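Local coordinates for protein teicoplanin pseudoaglycone deacetylases Orf2 (Actinoplanes teichomyceticus, PDB 3DFF) that probably hydrolyses the acetamide of the teicoplanin pseudoaglycone as a zinc-dependent deacetylase of the PIG-L (GlcNAc-PI de-N-acetylase) family, at residues R75-R87 with Q221-M233. Sequence-based numbering, arbitrary orientation.
Sequences RRKEDIAALDHLR and QKFQAVERYSSQM
With CG of His85 turned anti to the backbone N (chi1 -163°), its imidazole reaches across to helix 216-226, where NE2 donates to Gln224 OE1 at 2.7 Å. The acceptor lies near the ring plane, and the N-H meets a lone pair of the amide oxygen. The Arg228 guanidinium, whose chain bends at chi2 (68°), covers one face of the same ring, offset toward its rim, with CZ 3.7 Å from His85 ND1; Arg228 NH1 donates to Gln224 O, which helps keep it there. Gln221 NE2 bonds to His85 O at 3.0 Å, occupying a carbonyl at the C-terminal end of helix 71-85, which Arg87 closes in a Schellman motif.

The pair exemplifies close antiparallel helix packing at small residues, beside the mainly parallel sheet of this PIG-L-type deacetylase: the segment axes approach to 8.5 Å, and the CA atoms of Ala82 and Ala225 are 4.5 Å apart. Ala82 CB also touches Tyr229 CE2 (3.4 Å).

The carboxylate at the end of the extended Glu78 side chain holds Ser231, just past the turn that ends at Tyr229. Its OE1 takes the Ser231 hydroxyl on the syn lone pair, and OE2 takes Ser231 N from above the carboxylate plane at 2.8 Å. Gln232 lays its amide over one face of the Arg75 guanidinium; Arg75 NH2 in turn donates to Leu17 O, close to the zinc ligand His16.

Tyr229 OH donates to Asp79 OD1 at 2.6 Å, and Asp79 OD2 accepts from His92 NE2. These two bonds fix the carboxylate's rotation and tie Tyr229, after helix 216-226, through helix 71-85 to outermost strand 89-92.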
loop_
_atom_site.group_PDB
_atom_site.type_symbol
_atom_site.label_atom_id
_atom_site.label_comp_id
_atom_site.label_asym_id
_atom_site.label_seq_id
_atom_site.Cartn_x
_atom_site.Cartn_y
_atom_site.Cartn_z
ATOM N N ARG A 75 2.852 5.444 13.465
ATOM C CA ARG A 75 2.669 4.499 12.372
ATOM C C ARG A 75 3.987 4.046 11.762
ATOM O O ARG A 75 4.138 2.893 11.324
ATOM C CB ARG A 75 1.731 5.095 11.310
ATOM C CG ARG A 75 0.303 5.245 11.811
ATOM C CD ARG A 75 -0.646 5.551 10.659
ATOM N NE ARG A 75 -0.783 4.411 9.756
ATOM C CZ ARG A 75 -1.454 4.452 8.605
ATOM N NH1 ARG A 75 -2.021 5.582 8.212
ATOM N NH2 ARG A 75 -1.539 3.375 7.837
ATOM N N ARG A 76 4.965 4.951 11.738
ATOM C CA ARG A 76 6.278 4.589 11.254
ATOM C C ARG A 76 6.886 3.547 12.175
ATOM O O ARG A 76 7.505 2.601 11.686
ATOM C CB ARG A 76 7.208 5.798 11.213
ATOM C CG ARG A 76 7.056 6.621 9.952
ATOM C CD ARG A 76 8.061 7.771 9.993
ATOM N NE ARG A 76 7.983 8.592 8.788
ATOM C CZ ARG A 76 8.971 9.376 8.362
ATOM N NH1 ARG A 76 10.125 9.400 9.021
ATOM N NH2 ARG A 76 8.826 10.101 7.269
ATOM N N LYS A 77 6.728 3.732 13.488
ATOM C CA LYS A 77 7.271 2.753 14.453
ATOM C C LYS A 77 6.600 1.393 14.301
ATOM O O LYS A 77 7.277 0.361 14.341
ATOM C CB LYS A 77 7.165 3.252 15.893
ATOM C CG LYS A 77 8.091 4.430 16.162
ATOM C CD LYS A 77 8.014 4.872 17.616
ATOM C CE LYS A 77 9.060 5.941 17.892
ATOM N NZ LYS A 77 8.876 6.546 19.241
ATOM N N GLU A 78 5.285 1.390 14.076
ATOM C CA GLU A 78 4.564 0.138 13.801
ATOM C C GLU A 78 5.101 -0.565 12.568
ATOM O O GLU A 78 5.283 -1.793 12.573
ATOM C CB GLU A 78 3.066 0.392 13.593
ATOM C CG GLU A 78 2.324 0.781 14.820
ATOM C CD GLU A 78 0.875 1.146 14.551
ATOM O OE1 GLU A 78 0.443 1.228 13.373
ATOM O OE2 GLU A 78 0.178 1.390 15.548
ATOM N N ASP A 79 5.344 0.207 11.506
ATOM C CA ASP A 79 5.821 -0.330 10.245
ATOM C C ASP A 79 7.202 -0.966 10.416
ATOM O O ASP A 79 7.489 -2.027 9.862
ATOM C CB ASP A 79 5.870 0.788 9.206
ATOM C CG ASP A 79 6.189 0.294 7.815
ATOM O OD1 ASP A 79 5.405 -0.514 7.237
ATOM O OD2 ASP A 79 7.215 0.732 7.262
ATOM N N ILE A 80 8.060 -0.315 11.198
ATOM C CA ILE A 80 9.395 -0.854 11.422
ATOM C C ILE A 80 9.316 -2.173 12.200
ATOM O O ILE A 80 10.021 -3.122 11.848
ATOM C CB ILE A 80 10.278 0.169 12.149
ATOM C CG1 ILE A 80 10.515 1.376 11.223
ATOM C CG2 ILE A 80 11.616 -0.455 12.593
ATOM C CD1 ILE A 80 11.113 2.592 11.957
ATOM N N ALA A 81 8.451 -2.233 13.204
ATOM C CA ALA A 81 8.213 -3.474 13.963
ATOM C C ALA A 81 7.687 -4.570 13.026
ATOM O O ALA A 81 8.220 -5.682 13.009
ATOM C CB ALA A 81 7.271 -3.231 15.119
ATOM N N ALA A 82 6.685 -4.242 12.202
ATOM C CA ALA A 82 6.094 -5.225 11.287
ATOM C C ALA A 82 7.118 -5.784 10.314
ATOM O O ALA A 82 7.245 -7.014 10.183
ATOM C CB ALA A 82 4.897 -4.617 10.528
ATOM N N LEU A 83 7.868 -4.895 9.661
ATOM C CA LEU A 83 8.869 -5.281 8.667
ATOM C C LEU A 83 10.069 -5.991 9.334
ATOM O O LEU A 83 10.577 -6.976 8.785
ATOM C CB LEU A 83 9.303 -4.061 7.836
ATOM C CG LEU A 83 8.142 -3.458 7.030
ATOM C CD1 LEU A 83 8.530 -2.154 6.368
ATOM C CD2 LEU A 83 7.673 -4.471 5.973
ATOM N N ASP A 84 10.489 -5.518 10.506
ATOM C CA ASP A 84 11.502 -6.247 11.313
ATOM C C ASP A 84 11.031 -7.682 11.582
ATOM O O ASP A 84 11.828 -8.623 11.523
ATOM C CB ASP A 84 11.760 -5.562 12.662
ATOM C CG ASP A 84 12.656 -4.332 12.569
ATOM O OD1 ASP A 84 13.218 -4.039 11.506
ATOM O OD2 ASP A 84 12.792 -3.656 13.623
ATOM N N HIS A 85 9.736 -7.859 11.856
ATOM C CA HIS A 85 9.203 -9.200 12.117
ATOM C C HIS A 85 9.295 -10.114 10.901
ATOM O O HIS A 85 9.535 -11.329 11.055
ATOM C CB HIS A 85 7.770 -9.153 12.643
ATOM C CG HIS A 85 7.338 -10.429 13.300
ATOM N ND1 HIS A 85 7.748 -10.788 14.569
ATOM C CD2 HIS A 85 6.547 -11.438 12.859
ATOM C CE1 HIS A 85 7.222 -11.961 14.881
ATOM N NE2 HIS A 85 6.491 -12.377 13.861
ATOM N N LEU A 86 9.107 -9.542 9.708
ATOM C CA LEU A 86 9.263 -10.262 8.424
ATOM C C LEU A 86 10.730 -10.410 8.027
ATOM O O LEU A 86 11.057 -11.023 6.996
ATOM C CB LEU A 86 8.500 -9.558 7.295
ATOM C CG LEU A 86 6.988 -9.434 7.470
ATOM C CD1 LEU A 86 6.395 -8.694 6.273
ATOM C CD2 LEU A 86 6.371 -10.821 7.581
ATOM N N ARG A 87 11.587 -9.805 8.852
ATOM C CA ARG A 87 13.038 -9.753 8.680
ATOM C C ARG A 87 13.429 -9.022 7.394
ATOM O O ARG A 87 14.354 -9.411 6.686
ATOM C CB ARG A 87 13.659 -11.162 8.826
ATOM C CG ARG A 87 13.118 -11.904 10.056
ATOM C CD ARG A 87 13.751 -13.284 10.209
ATOM N NE ARG A 87 15.002 -13.202 10.954
ATOM C CZ ARG A 87 15.213 -13.768 12.143
ATOM N NH1 ARG A 87 14.258 -14.484 12.725
ATOM N NH2 ARG A 87 16.392 -13.629 12.742
ATOM N N GLN A 221 3.751 -15.760 10.075
ATOM C CA GLN A 221 4.677 -14.635 10.178
ATOM C C GLN A 221 3.999 -13.373 9.655
ATOM O O GLN A 221 4.014 -12.336 10.321
ATOM C CB GLN A 221 5.948 -14.939 9.399
ATOM C CG GLN A 221 7.082 -13.980 9.676
ATOM C CD GLN A 221 8.341 -14.370 8.947
ATOM O OE1 GLN A 221 8.351 -15.311 8.137
ATOM N NE2 GLN A 221 9.428 -13.658 9.234
ATOM N N LYS A 222 3.373 -13.488 8.488
ATOM C CA LYS A 222 2.588 -12.389 7.921
ATOM C C LYS A 222 1.557 -11.880 8.931
ATOM O O LYS A 222 1.494 -10.687 9.220
ATOM C CB LYS A 222 1.860 -12.831 6.655
ATOM C CG LYS A 222 1.012 -11.686 6.027
ATOM C CD LYS A 222 0.128 -12.186 4.878
ATOM C CE LYS A 222 -0.800 -11.068 4.394
ATOM N NZ LYS A 222 -1.395 -11.339 3.044
ATOM N N PHE A 223 0.711 -12.773 9.440
ATOM C CA PHE A 223 -0.358 -12.369 10.352
ATOM C C PHE A 223 0.174 -11.746 11.642
ATOM O O PHE A 223 -0.396 -10.778 12.129
ATOM C CB PHE A 223 -1.318 -13.546 10.638
ATOM C CG PHE A 223 -2.219 -13.915 9.468
ATOM C CD1 PHE A 223 -2.058 -13.346 8.204
ATOM C CD2 PHE A 223 -3.224 -14.867 9.646
ATOM C CE1 PHE A 223 -2.893 -13.708 7.122
ATOM C CE2 PHE A 223 -4.056 -15.238 8.584
ATOM C CZ PHE A 223 -3.895 -14.665 7.322
ATOM N N GLN A 224 1.272 -12.291 12.184
ATOM C CA GLN A 224 1.923 -11.694 13.355
ATOM C C GLN A 224 2.414 -10.281 13.004
ATOM O O GLN A 224 2.302 -9.371 13.813
ATOM C CB GLN A 224 3.100 -12.547 13.830
ATOM C CG GLN A 224 2.684 -13.816 14.564
ATOM C CD GLN A 224 3.779 -14.863 14.623
ATOM O OE1 GLN A 224 4.949 -14.591 14.341
ATOM N NE2 GLN A 224 3.398 -16.083 14.990
ATOM N N ALA A 225 2.943 -10.116 11.798
ATOM C CA ALA A 225 3.433 -8.803 11.346
ATOM C C ALA A 225 2.285 -7.800 11.225
ATOM O O ALA A 225 2.393 -6.660 11.693
ATOM C CB ALA A 225 4.192 -8.923 10.036
ATOM N N VAL A 226 1.181 -8.218 10.610
ATOM C CA VAL A 226 -0.012 -7.377 10.563
ATOM C C VAL A 226 -0.379 -6.880 11.966
ATOM O O VAL A 226 -0.702 -5.702 12.160
ATOM C CB VAL A 226 -1.202 -8.120 9.902
ATOM C CG1 VAL A 226 -2.495 -7.333 10.051
ATOM C CG2 VAL A 226 -0.911 -8.407 8.445
ATOM N N GLU A 227 -0.266 -7.744 12.977
ATOM C CA GLU A 227 -0.626 -7.344 14.327
ATOM C C GLU A 227 0.223 -6.213 14.907
ATOM O O GLU A 227 -0.167 -5.601 15.902
ATOM C CB GLU A 227 -0.609 -8.557 15.264
ATOM C CG GLU A 227 -1.690 -9.543 14.900
ATOM C CD GLU A 227 -1.727 -10.743 15.814
ATOM O OE1 GLU A 227 -0.667 -11.361 16.047
ATOM O OE2 GLU A 227 -2.829 -11.065 16.296
ATOM N N ARG A 228 1.383 -5.951 14.303
ATOM C CA ARG A 228 2.257 -4.886 14.777
ATOM C C ARG A 228 1.623 -3.541 14.466
ATOM O O ARG A 228 1.929 -2.551 15.129
ATOM C CB ARG A 228 3.649 -4.975 14.150
ATOM C CG ARG A 228 4.668 -5.705 15.005
ATOM C CD ARG A 228 4.342 -7.173 15.119
ATOM N NE ARG A 228 5.346 -7.889 15.917
ATOM C CZ ARG A 228 5.110 -9.064 16.497
ATOM N NH1 ARG A 228 3.922 -9.646 16.366
ATOM N NH2 ARG A 228 6.059 -9.654 17.221
ATOM N N TYR A 229 0.734 -3.513 13.466
ATOM C CA TYR A 229 0.032 -2.258 13.133
ATOM C C TYR A 229 -1.134 -2.035 14.070
ATOM O O TYR A 229 -2.308 -2.063 13.650
ATOM C CB TYR A 229 -0.417 -2.225 11.664
ATOM C CG TYR A 229 0.718 -2.274 10.681
ATOM C CD1 TYR A 229 1.506 -1.140 10.416
ATOM C CD2 TYR A 229 1.011 -3.451 9.990
ATOM C CE1 TYR A 229 2.534 -1.177 9.469
ATOM C CE2 TYR A 229 2.054 -3.510 9.077
ATOM C CZ TYR A 229 2.822 -2.369 8.818
ATOM O OH TYR A 229 3.833 -2.461 7.908
ATOM N N SER A 230 -0.818 -1.800 15.341
ATOM C CA SER A 230 -1.852 -1.723 16.388
ATOM C C SER A 230 -2.907 -0.695 16.039
ATOM O O SER A 230 -4.092 -0.922 16.256
ATOM C CB SER A 230 -1.244 -1.350 17.734
ATOM O OG SER A 230 -0.178 -2.216 18.053
ATOM N N SER A 231 -2.474 0.432 15.476
ATOM C CA SER A 231 -3.395 1.537 15.193
ATOM C C SER A 231 -4.499 1.155 14.203
ATOM O O SER A 231 -5.569 1.755 14.194
ATOM C CB SER A 231 -2.618 2.731 14.632
ATOM O OG SER A 231 -1.967 2.380 13.431
ATOM N N GLN A 232 -4.222 0.158 13.368
ATOM C CA GLN A 232 -5.117 -0.239 12.298
ATOM C C GLN A 232 -5.999 -1.423 12.643
ATOM O O GLN A 232 -6.921 -1.734 11.900
ATOM C CB GLN A 232 -4.297 -0.573 11.050
ATOM C CG GLN A 232 -3.350 0.537 10.633
ATOM C CD GLN A 232 -4.058 1.849 10.350
ATOM O OE1 GLN A 232 -4.991 1.908 9.530
ATOM N NE2 GLN A 232 -3.611 2.921 11.013
HETATM N N MSE A 233 -5.732 -2.081 13.764
HETATM C CA MSE A 233 -6.455 -3.312 14.074
HETATM C C MSE A 233 -7.980 -3.155 14.156
HETATM O O MSE A 233 -8.716 -3.922 13.524
HETATM C CB MSE A 233 -5.877 -4.001 15.310
HETATM C CG MSE A 233 -4.589 -4.809 15.039
HETATM SE SE MSE A 233 -4.552 -5.853 13.353
HETATM C CE MSE A 233 -3.547 -4.565 12.263
#